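Local atomic coordinates of 401aa long hypothetical glucose-1-phosphate thymidylyltransferase (Sulfolobus tokodaii, PDB entry 2GGO), a protein that helps make UDP-N-acetylglucosamine and UDP-N-acetylgalactosamine as a bifunctional enzyme, joining a nucleotidyltransferase section to a hexapeptide-repeat section. Residues 116-122 and 196-202; 127-133 and 151-157; 140-144 and 188-193. All blocks are in the same frame, centred on the assembly; numbering follows the deposited sequence.

In the fold
All three contacts lie within the nucleotidyltransferase section, on the same side of the chain's centre. Centres of interactions 1 and 2 are about 14 Å apart, those of 1 and 3 about 11 Å, and those of 2 and 3 about 14 Å. Interaction 1 pairs the last two strands of the mixed central sheet and spans both other contacts in sequence. Interaction 2 ties strand 132-135 to strand 155-164, the neighbour of 117-123 in that sheet. Interaction 3 packs helix 184-194 on strand 141-145, the hairpin partner of 132-135. A backbone bond between Val197 O and Leu141 N links this hairpin to the edge strand of interaction 1, beside residues that probably hold N-acetylglucosamine 1-phosphate.

Interaction 1: 116-122 and 196-202; sequences ENAIIGV and RVKVIEY
Strands 117-122 and 197-201 run parallel, their axes approaching to 4.3 Å at a 28° angle between N-to-C directions. The register is one-to-one, from Asn117 beside Val197 to Val122 beside Tyr202, with CA-CA distances between 4.4 Å (Ala118 to Lys198) and 5.0 Å (Ile119 to Val199). Both backbones are extended, and odd-numbered residues of 117-121 bond to even-numbered ones across: Lys198 N to Asn117 O, 2.9 Å; Ile119 N to Lys198 O, weak at 3.1 Å; Ile200 N to Ile119 O, 3.0 Å; Gly121 N to Ile200 O, 2.8 Å; and Tyr202 N to Gly121 O, 2.6 Å. The tighter, straighter bonds lie at the C-terminal end. A water extends the pairing at the start, accepting from Asn117 N (3.0 Å) and Asn117 ND2 (2.6 Å) and donating to Arg196 O (2.5 Å); Asn117 OD1 accepts from Asn164 N. This is the edge of the central sheet of a GT-A-type nucleotidyltransferase: 197-201 is outermost, and 117-123 separates it from strand 155-164. Ala118, Ile120, Lys198 and Ile200 share one face; helix 106-111 packs against Ala118, Ile120 and Ile200. Asn117, Ile119 and Val197 meet helix 184-194 on the other, where Val199 also lies. Ile119 CG2 sits 4.0 Å from Val199 CG2, and Ile120 CG2 (chi1 m) 3.5 Å from Tyr202 CB. Tyr202, with chi1 t, sends its hydroxyl off to Tyr205 O. At the opposite end Glu116 OE2 makes a long salt bridge to Arg196 NE, 3.7 Å, and crowds Lys198 CG at 2.9 Å.

Interaction 2: 127-133 and 151-157; sequences PKDYGVL and PPSNLIN
Two successive cis peptide bonds, preceding Asp129 and Tyr130, fold 127-131 into a tight loop, and Tyr130 takes a positive phi (82°, psi 118°). The loop leads into strand 132-135 of a GT-A-type nucleotidyltransferase domain, which joins strand 155-164 through a single backbone bridge between Val132 and Ile156 (CA-CA 4.4 Å). Two hydrogen bonds define it: Asn157 N to Gly131 O, 2.9 Å, and Leu133 N to Leu155 O, 2.7 Å. Gly131 and Asn157 both probably bind N-acetylglucosamine 1-phosphate, so the first of these bonds would hold two residues of the likely sugar-phosphate site together. The amide of Asn157 (chi1 t) turns off to Tyr161 OH.

Before the bridge, Pro127 leans on the turn 151-154: its CB is 4.2 Å from Pro151 CB and 3.1 Å from Ser153 O, while Val132 CG1 is also 3.1 Å from Ser153 O. Ser153 OG accepts from Leu155 N at 3.3 Å, an ST turn that brings the chain into its strand. Leu133 (m, t) meets Leu155 CD1 through its own CD1 at 3.7 Å. Ile156 (chi1 p) sets CG2 3.7 Å from Tyr130 CB and 3.8 Å from Pro127 CB, and its CD1 makes a CH-pi contact over the Tyr130 ring face, 4.2 Å from the centroid and 24° off the normal.

Interaction 3: 140-144 and 188-193; sequences NLSKI and INLMAK
Strand 141-144 lies nearly antiparallel to helix 188-193, with axes 7.6 Å apart at closest and 157° between their N-to-C directions; the CA atoms of Leu141 and Ala192 are 6.1 Å apart, those of Lys143 and Asn189 5.6 Å. Leu141 (chi1 t, chi2 p) points at the helix and sets CD2 3.8 Å from Ile188 CG2 and 3.9 Å from Ala192 CB, while its backbone bonds to Val197 at the edge of the central sheet. Ser142 directs its CA-to-CB bond away from the helix. With Lys143 it faces Val134 as a classic beta bulge in the hairpin formed with strand 132-135, and the bulge conformation of Ser142 (phi -86°, psi -70°) turns its carbonyl to the helix, where Lys193 NZ donates to Ser142 O at 2.7 Å. For this the Lys193 side chain starts m, m and reaches across from helix to strand. Lys143 lies beside Asn189, whose side chain fills the gap between helix and strand, and its own aliphatic chain brings CE to 4.2 Å from Lys193 NZ. Ile144 (chi1 m) closes the contact, with CD1 3.9 Å from Ile188 CG2. The helix thus covers the hairpin with Ile188 and Ala192 on its apolar side, while at the exposed flank of Lys143 and Lys193 a lysine ammonium donates to Ser142 O, a link that rests on the bulged backbone rather than on the Ser142 side chain.

Interaction 1: 116-122 and 196-202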
# COMPACT_ATOMS: atom_id res chain seq x y z
N GLU A 116 29.09 4.37 9.60
CA GLU A 116 28.69 5.66 9.06
C GLU A 116 27.18 5.74 8.82
O GLU A 116 26.48 4.71 8.76
CB GLU A 116 29.42 5.99 7.76
CG GLU A 116 30.75 5.28 7.60
CD GLU A 116 30.65 4.14 6.63
OE1 GLU A 116 31.19 3.02 6.90
OE2 GLU A 116 30.00 4.37 5.59
N ASN A 117 26.70 6.97 8.68
CA ASN A 117 25.35 7.23 8.22
C ASN A 117 25.23 6.76 6.79
O ASN A 117 26.02 7.14 5.94
CB ASN A 117 25.06 8.71 8.29
CG ASN A 117 25.08 9.25 9.70
OD1 ASN A 117 24.10 9.14 10.41
ND2 ASN A 117 26.19 9.86 10.10
N ALA A 118 24.23 5.91 6.52
CA ALA A 118 23.98 5.44 5.14
C ALA A 118 22.50 5.60 4.70
O ALA A 118 21.62 5.87 5.51
CB ALA A 118 24.47 3.99 4.97
N ILE A 119 22.25 5.39 3.42
CA ILE A 119 20.96 5.64 2.82
C ILE A 119 20.80 4.74 1.62
O ILE A 119 21.75 4.52 0.89
CB ILE A 119 20.85 7.13 2.48
CG1 ILE A 119 20.00 7.84 3.53
CG2 ILE A 119 20.36 7.42 1.06
CD1 ILE A 119 19.69 9.23 3.15
N ILE A 120 19.61 4.17 1.45
CA ILE A 120 19.33 3.30 0.30
C ILE A 120 18.72 4.11 -0.84
O ILE A 120 17.92 5.01 -0.61
CB ILE A 120 18.53 2.03 0.69
CG1 ILE A 120 19.43 1.16 1.58
CG2 ILE A 120 18.11 1.24 -0.55
CD1 ILE A 120 18.75 0.02 2.29
N GLY A 121 19.17 3.82 -2.04
CA GLY A 121 18.69 4.46 -3.25
C GLY A 121 18.28 3.40 -4.24
O GLY A 121 18.92 2.35 -4.36
N VAL A 122 17.20 3.68 -4.94
CA VAL A 122 16.63 2.73 -5.87
C VAL A 122 16.47 3.46 -7.21
O VAL A 122 16.19 4.66 -7.25
CB VAL A 122 15.27 2.14 -5.33
CG1 VAL A 122 14.25 3.24 -5.04
CG2 VAL A 122 14.69 1.09 -6.27
N ARG A 196 30.11 11.99 5.93
CA ARG A 196 30.04 11.07 4.82
C ARG A 196 28.81 10.18 5.04
O ARG A 196 28.70 9.47 6.06
CB ARG A 196 31.35 10.29 4.78
CG ARG A 196 31.30 8.88 4.29
CD ARG A 196 32.33 8.08 5.07
NE ARG A 196 32.54 6.76 4.50
CZ ARG A 196 33.26 6.53 3.40
NH1 ARG A 196 33.85 7.53 2.75
NH2 ARG A 196 33.40 5.29 2.96
N VAL A 197 27.87 10.27 4.09
CA VAL A 197 26.62 9.53 4.10
C VAL A 197 26.63 8.56 2.92
O VAL A 197 26.37 8.97 1.79
CB VAL A 197 25.42 10.50 3.97
CG1 VAL A 197 24.11 9.79 4.19
CG2 VAL A 197 25.55 11.63 4.95
N LYS A 198 26.97 7.29 3.17
CA LYS A 198 27.03 6.25 2.12
C LYS A 198 25.72 6.14 1.35
O LYS A 198 24.68 6.58 1.81
CB LYS A 198 27.33 4.87 2.72
CG LYS A 198 28.79 4.54 2.91
CD LYS A 198 29.00 3.01 3.10
CE LYS A 198 28.77 2.22 1.79
NZ LYS A 198 29.11 0.76 1.91
N VAL A 199 25.78 5.57 0.16
CA VAL A 199 24.57 5.32 -0.59
C VAL A 199 24.70 3.90 -1.13
O VAL A 199 25.60 3.62 -1.95
CB VAL A 199 24.33 6.38 -1.73
CG1 VAL A 199 23.43 5.84 -2.83
CG2 VAL A 199 23.71 7.66 -1.17
N ILE A 200 23.84 3.01 -0.62
CA ILE A 200 23.69 1.65 -1.15
C ILE A 200 22.56 1.67 -2.18
O ILE A 200 21.51 2.29 -1.95
CB ILE A 200 23.34 0.60 -0.06
CG1 ILE A 200 23.89 0.99 1.32
CG2 ILE A 200 23.75 -0.83 -0.51
CD1 ILE A 200 25.38 1.07 1.42
N GLU A 201 22.78 1.00 -3.30
CA GLU A 201 21.78 0.95 -4.34
C GLU A 201 20.94 -0.30 -4.10
O GLU A 201 21.48 -1.42 -4.04
CB GLU A 201 22.44 0.90 -5.72
CG GLU A 201 21.52 1.35 -6.88
CD GLU A 201 21.89 0.72 -8.22
OE1 GLU A 201 23.10 0.48 -8.48
OE2 GLU A 201 20.97 0.45 -9.03
N TYR A 202 19.63 -0.07 -3.92
CA TYR A 202 18.67 -1.16 -3.76
C TYR A 202 18.55 -1.98 -5.04
O TYR A 202 18.39 -1.40 -6.13
CB TYR A 202 17.30 -0.61 -3.35
CG TYR A 202 16.34 -1.72 -3.03
CD1 TYR A 202 16.49 -2.48 -1.87
CD2 TYR A 202 15.30 -2.04 -3.88
CE1 TYR A 202 15.63 -3.52 -1.57
CE2 TYR A 202 14.43 -3.08 -3.58
CZ TYR A 202 14.60 -3.81 -2.42
OH TYR A 202 13.76 -4.84 -2.11
O HOH W 1 28.17 9.57 8.51

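Interaction 2: 127-133 and 151-157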
# COMPACT_ATOMS: atom_id res chain seq x y z
N PRO A 127 12.05 9.52 -12.30
CA PRO A 127 12.64 10.07 -11.07
C PRO A 127 12.22 11.48 -10.64
O PRO A 127 12.80 12.01 -9.69
CB PRO A 127 14.15 10.03 -11.36
CG PRO A 127 14.29 9.15 -12.58
CD PRO A 127 13.06 9.39 -13.36
N LYS A 128 11.19 12.05 -11.28
CA LYS A 128 10.81 13.48 -11.08
C LYS A 128 10.81 14.15 -9.67
O LYS A 128 11.20 15.31 -9.60
CB LYS A 128 9.57 13.84 -11.90
CG LYS A 128 9.90 14.41 -13.28
CD LYS A 128 8.80 14.14 -14.31
CE LYS A 128 9.03 12.85 -15.12
NZ LYS A 128 8.46 11.60 -14.51
N ASP A 129 10.35 13.53 -8.57
CA ASP A 129 9.22 12.58 -8.49
C ASP A 129 8.57 12.24 -7.12
O ASP A 129 7.34 12.21 -7.09
CB ASP A 129 9.35 11.34 -9.36
CG ASP A 129 8.08 10.53 -9.36
OD1 ASP A 129 7.13 10.95 -8.67
OD2 ASP A 129 8.01 9.49 -10.06
N TYR A 130 9.26 11.94 -6.00
CA TYR A 130 10.67 11.48 -5.78
C TYR A 130 11.86 12.46 -5.73
O TYR A 130 12.19 13.16 -6.71
CB TYR A 130 11.02 10.17 -6.53
CG TYR A 130 9.95 9.10 -6.49
CD1 TYR A 130 9.78 8.23 -7.57
CD2 TYR A 130 9.09 8.96 -5.39
CE1 TYR A 130 8.80 7.26 -7.57
CE2 TYR A 130 8.09 7.98 -5.38
CZ TYR A 130 7.95 7.13 -6.48
OH TYR A 130 6.98 6.15 -6.49
N GLY A 131 12.50 12.48 -4.55
CA GLY A 131 13.80 13.10 -4.34
C GLY A 131 14.88 12.32 -5.05
O GLY A 131 15.07 11.12 -4.80
N VAL A 132 15.59 13.01 -5.94
CA VAL A 132 16.65 12.43 -6.77
C VAL A 132 17.97 12.54 -6.01
O VAL A 132 18.22 13.54 -5.34
CB VAL A 132 16.76 13.16 -8.13
CG1 VAL A 132 17.26 12.23 -9.19
CG2 VAL A 132 15.40 13.73 -8.55
N LEU A 133 18.82 11.51 -6.10
CA LEU A 133 20.06 11.47 -5.33
C LEU A 133 21.27 11.93 -6.13
O LEU A 133 21.67 11.27 -7.10
CB LEU A 133 20.32 10.07 -4.73
CG LEU A 133 19.34 9.39 -3.76
CD1 LEU A 133 19.88 8.02 -3.41
CD2 LEU A 133 19.07 10.18 -2.49
N PRO A 151 14.87 15.48 -14.04
CA PRO A 151 15.57 14.36 -13.42
C PRO A 151 17.10 14.34 -13.68
O PRO A 151 17.54 13.84 -14.73
CB PRO A 151 14.88 13.13 -14.04
CG PRO A 151 14.10 13.66 -15.27
CD PRO A 151 14.46 15.12 -15.41
N PRO A 152 17.91 14.88 -12.73
CA PRO A 152 19.38 14.77 -12.77
C PRO A 152 19.93 13.33 -12.64
O PRO A 152 21.09 13.09 -13.01
CB PRO A 152 19.82 15.62 -11.56
CG PRO A 152 18.67 16.53 -11.31
CD PRO A 152 17.48 15.67 -11.56
N SER A 153 19.12 12.40 -12.12
CA SER A 153 19.51 10.99 -11.90
C SER A 153 18.29 10.06 -11.92
O SER A 153 17.16 10.50 -11.74
CB SER A 153 20.29 10.84 -10.57
OG SER A 153 20.97 9.59 -10.46
N ASN A 154 18.55 8.77 -12.16
CA ASN A 154 17.57 7.70 -11.95
C ASN A 154 17.51 7.21 -10.50
O ASN A 154 16.51 6.60 -10.09
CB ASN A 154 17.88 6.52 -12.87
CG ASN A 154 17.31 6.70 -14.24
OD1 ASN A 154 16.09 6.60 -14.44
ND2 ASN A 154 18.18 6.99 -15.21
N LEU A 155 18.58 7.45 -9.75
CA LEU A 155 18.65 7.14 -8.33
C LEU A 155 17.76 8.05 -7.50
O LEU A 155 17.98 9.26 -7.43
CB LEU A 155 20.08 7.27 -7.80
CG LEU A 155 20.92 6.04 -7.42
CD1 LEU A 155 21.75 6.43 -6.22
CD2 LEU A 155 20.11 4.79 -7.10
N ILE A 156 16.78 7.45 -6.84
CA ILE A 156 15.92 8.19 -5.93
C ILE A 156 16.11 7.74 -4.47
O ILE A 156 16.65 6.65 -4.21
CB ILE A 156 14.41 8.17 -6.40
CG1 ILE A 156 13.82 6.75 -6.39
CG2 ILE A 156 14.25 8.80 -7.81
CD1 ILE A 156 12.73 6.56 -5.40
N ASN A 157 15.68 8.57 -3.53
CA ASN A 157 15.66 8.20 -2.13
C ASN A 157 14.66 7.06 -1.86
O ASN A 157 13.45 7.29 -1.90
CB ASN A 157 15.34 9.42 -1.27
CG ASN A 157 15.29 9.12 0.23
OD1 ASN A 157 15.67 8.03 0.67
ND2 ASN A 157 14.84 10.08 1.00

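Interaction 3: 140-144 and 188-193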
# COMPACT_ATOMS: atom_id res chain seq x y z
N ASN A 140 29.32 8.65 -2.38
CA ASN A 140 28.52 8.93 -1.20
C ASN A 140 27.60 10.11 -1.54
O ASN A 140 27.63 10.60 -2.66
CB ASN A 140 29.42 9.24 0.00
CG ASN A 140 30.49 8.18 0.21
OD1 ASN A 140 30.22 6.98 0.23
ND2 ASN A 140 31.73 8.64 0.36
N LEU A 141 26.79 10.57 -0.59
CA LEU A 141 25.75 11.52 -0.93
C LEU A 141 26.25 12.96 -1.00
O LEU A 141 26.84 13.46 -0.04
CB LEU A 141 24.57 11.43 0.03
CG LEU A 141 23.32 12.24 -0.33
CD1 LEU A 141 22.47 11.51 -1.36
CD2 LEU A 141 22.53 12.59 0.93
N SER A 142 25.99 13.61 -2.14
CA SER A 142 26.19 15.04 -2.28
C SER A 142 24.95 15.76 -1.78
O SER A 142 24.97 16.38 -0.72
CB SER A 142 26.50 15.39 -3.73
OG SER A 142 27.23 16.60 -3.80
N LYS A 143 23.85 15.66 -2.52
CA LYS A 143 22.56 16.18 -2.03
C LYS A 143 21.35 15.39 -2.56
O LYS A 143 21.50 14.49 -3.39
CB LYS A 143 22.43 17.71 -2.23
CG LYS A 143 22.49 18.25 -3.68
CD LYS A 143 22.72 19.78 -3.73
CE LYS A 143 24.22 20.16 -3.68
NZ LYS A 143 24.51 21.61 -3.43
N ILE A 144 20.15 15.71 -2.05
CA ILE A 144 18.89 15.15 -2.56
C ILE A 144 17.96 16.27 -2.98
O ILE A 144 17.51 17.05 -2.14
CB ILE A 144 18.14 14.28 -1.51
CG1 ILE A 144 19.11 13.41 -0.70
CG2 ILE A 144 17.02 13.46 -2.19
CD1 ILE A 144 18.71 13.19 0.76
N ILE A 188 19.39 15.69 6.50
CA ILE A 188 20.35 14.77 5.90
C ILE A 188 21.25 15.51 4.91
O ILE A 188 22.40 15.09 4.66
CB ILE A 188 19.65 13.54 5.20
CG1 ILE A 188 19.12 12.55 6.25
CG2 ILE A 188 20.59 12.84 4.21
CD1 ILE A 188 18.26 11.43 5.69
N ASN A 189 20.74 16.61 4.35
CA ASN A 189 21.46 17.36 3.34
C ASN A 189 22.59 18.26 3.86
O ASN A 189 23.63 18.37 3.21
CB ASN A 189 20.51 18.11 2.42
CG ASN A 189 20.31 17.40 1.10
OD1 ASN A 189 19.28 17.53 0.46
ND2 ASN A 189 21.31 16.63 0.69
N LEU A 190 22.37 18.86 5.03
CA LEU A 190 23.44 19.57 5.75
C LEU A 190 24.49 18.60 6.29
O LEU A 190 25.69 18.85 6.18
CB LEU A 190 22.89 20.40 6.92
CG LEU A 190 21.45 20.92 7.07
CD1 LEU A 190 21.34 21.51 8.47
CD2 LEU A 190 21.02 21.92 5.98
N MET A 191 24.03 17.50 6.87
CA MET A 191 24.90 16.46 7.42
C MET A 191 25.81 15.87 6.35
O MET A 191 26.98 15.61 6.61
CB MET A 191 24.08 15.36 8.11
CG MET A 191 24.92 14.37 8.94
SD MET A 191 24.01 12.95 9.61
CE MET A 191 23.77 11.97 8.13
N ALA A 192 25.27 15.69 5.14
CA ALA A 192 26.03 15.15 4.01
C ALA A 192 27.22 16.04 3.59
O ALA A 192 28.14 15.59 2.90
CB ALA A 192 25.10 14.88 2.81
N LYS A 193 27.18 17.30 4.02
CA LYS A 193 28.29 18.23 3.77
C LYS A 193 29.45 18.01 4.73
O LYS A 193 30.62 17.96 4.31
CB LYS A 193 27.80 19.68 3.82
CG LYS A 193 26.76 19.99 2.73
CD LYS A 193 27.29 19.61 1.34
CE LYS A 193 26.19 19.11 0.41
NZ LYS A 193 26.79 18.42 -0.79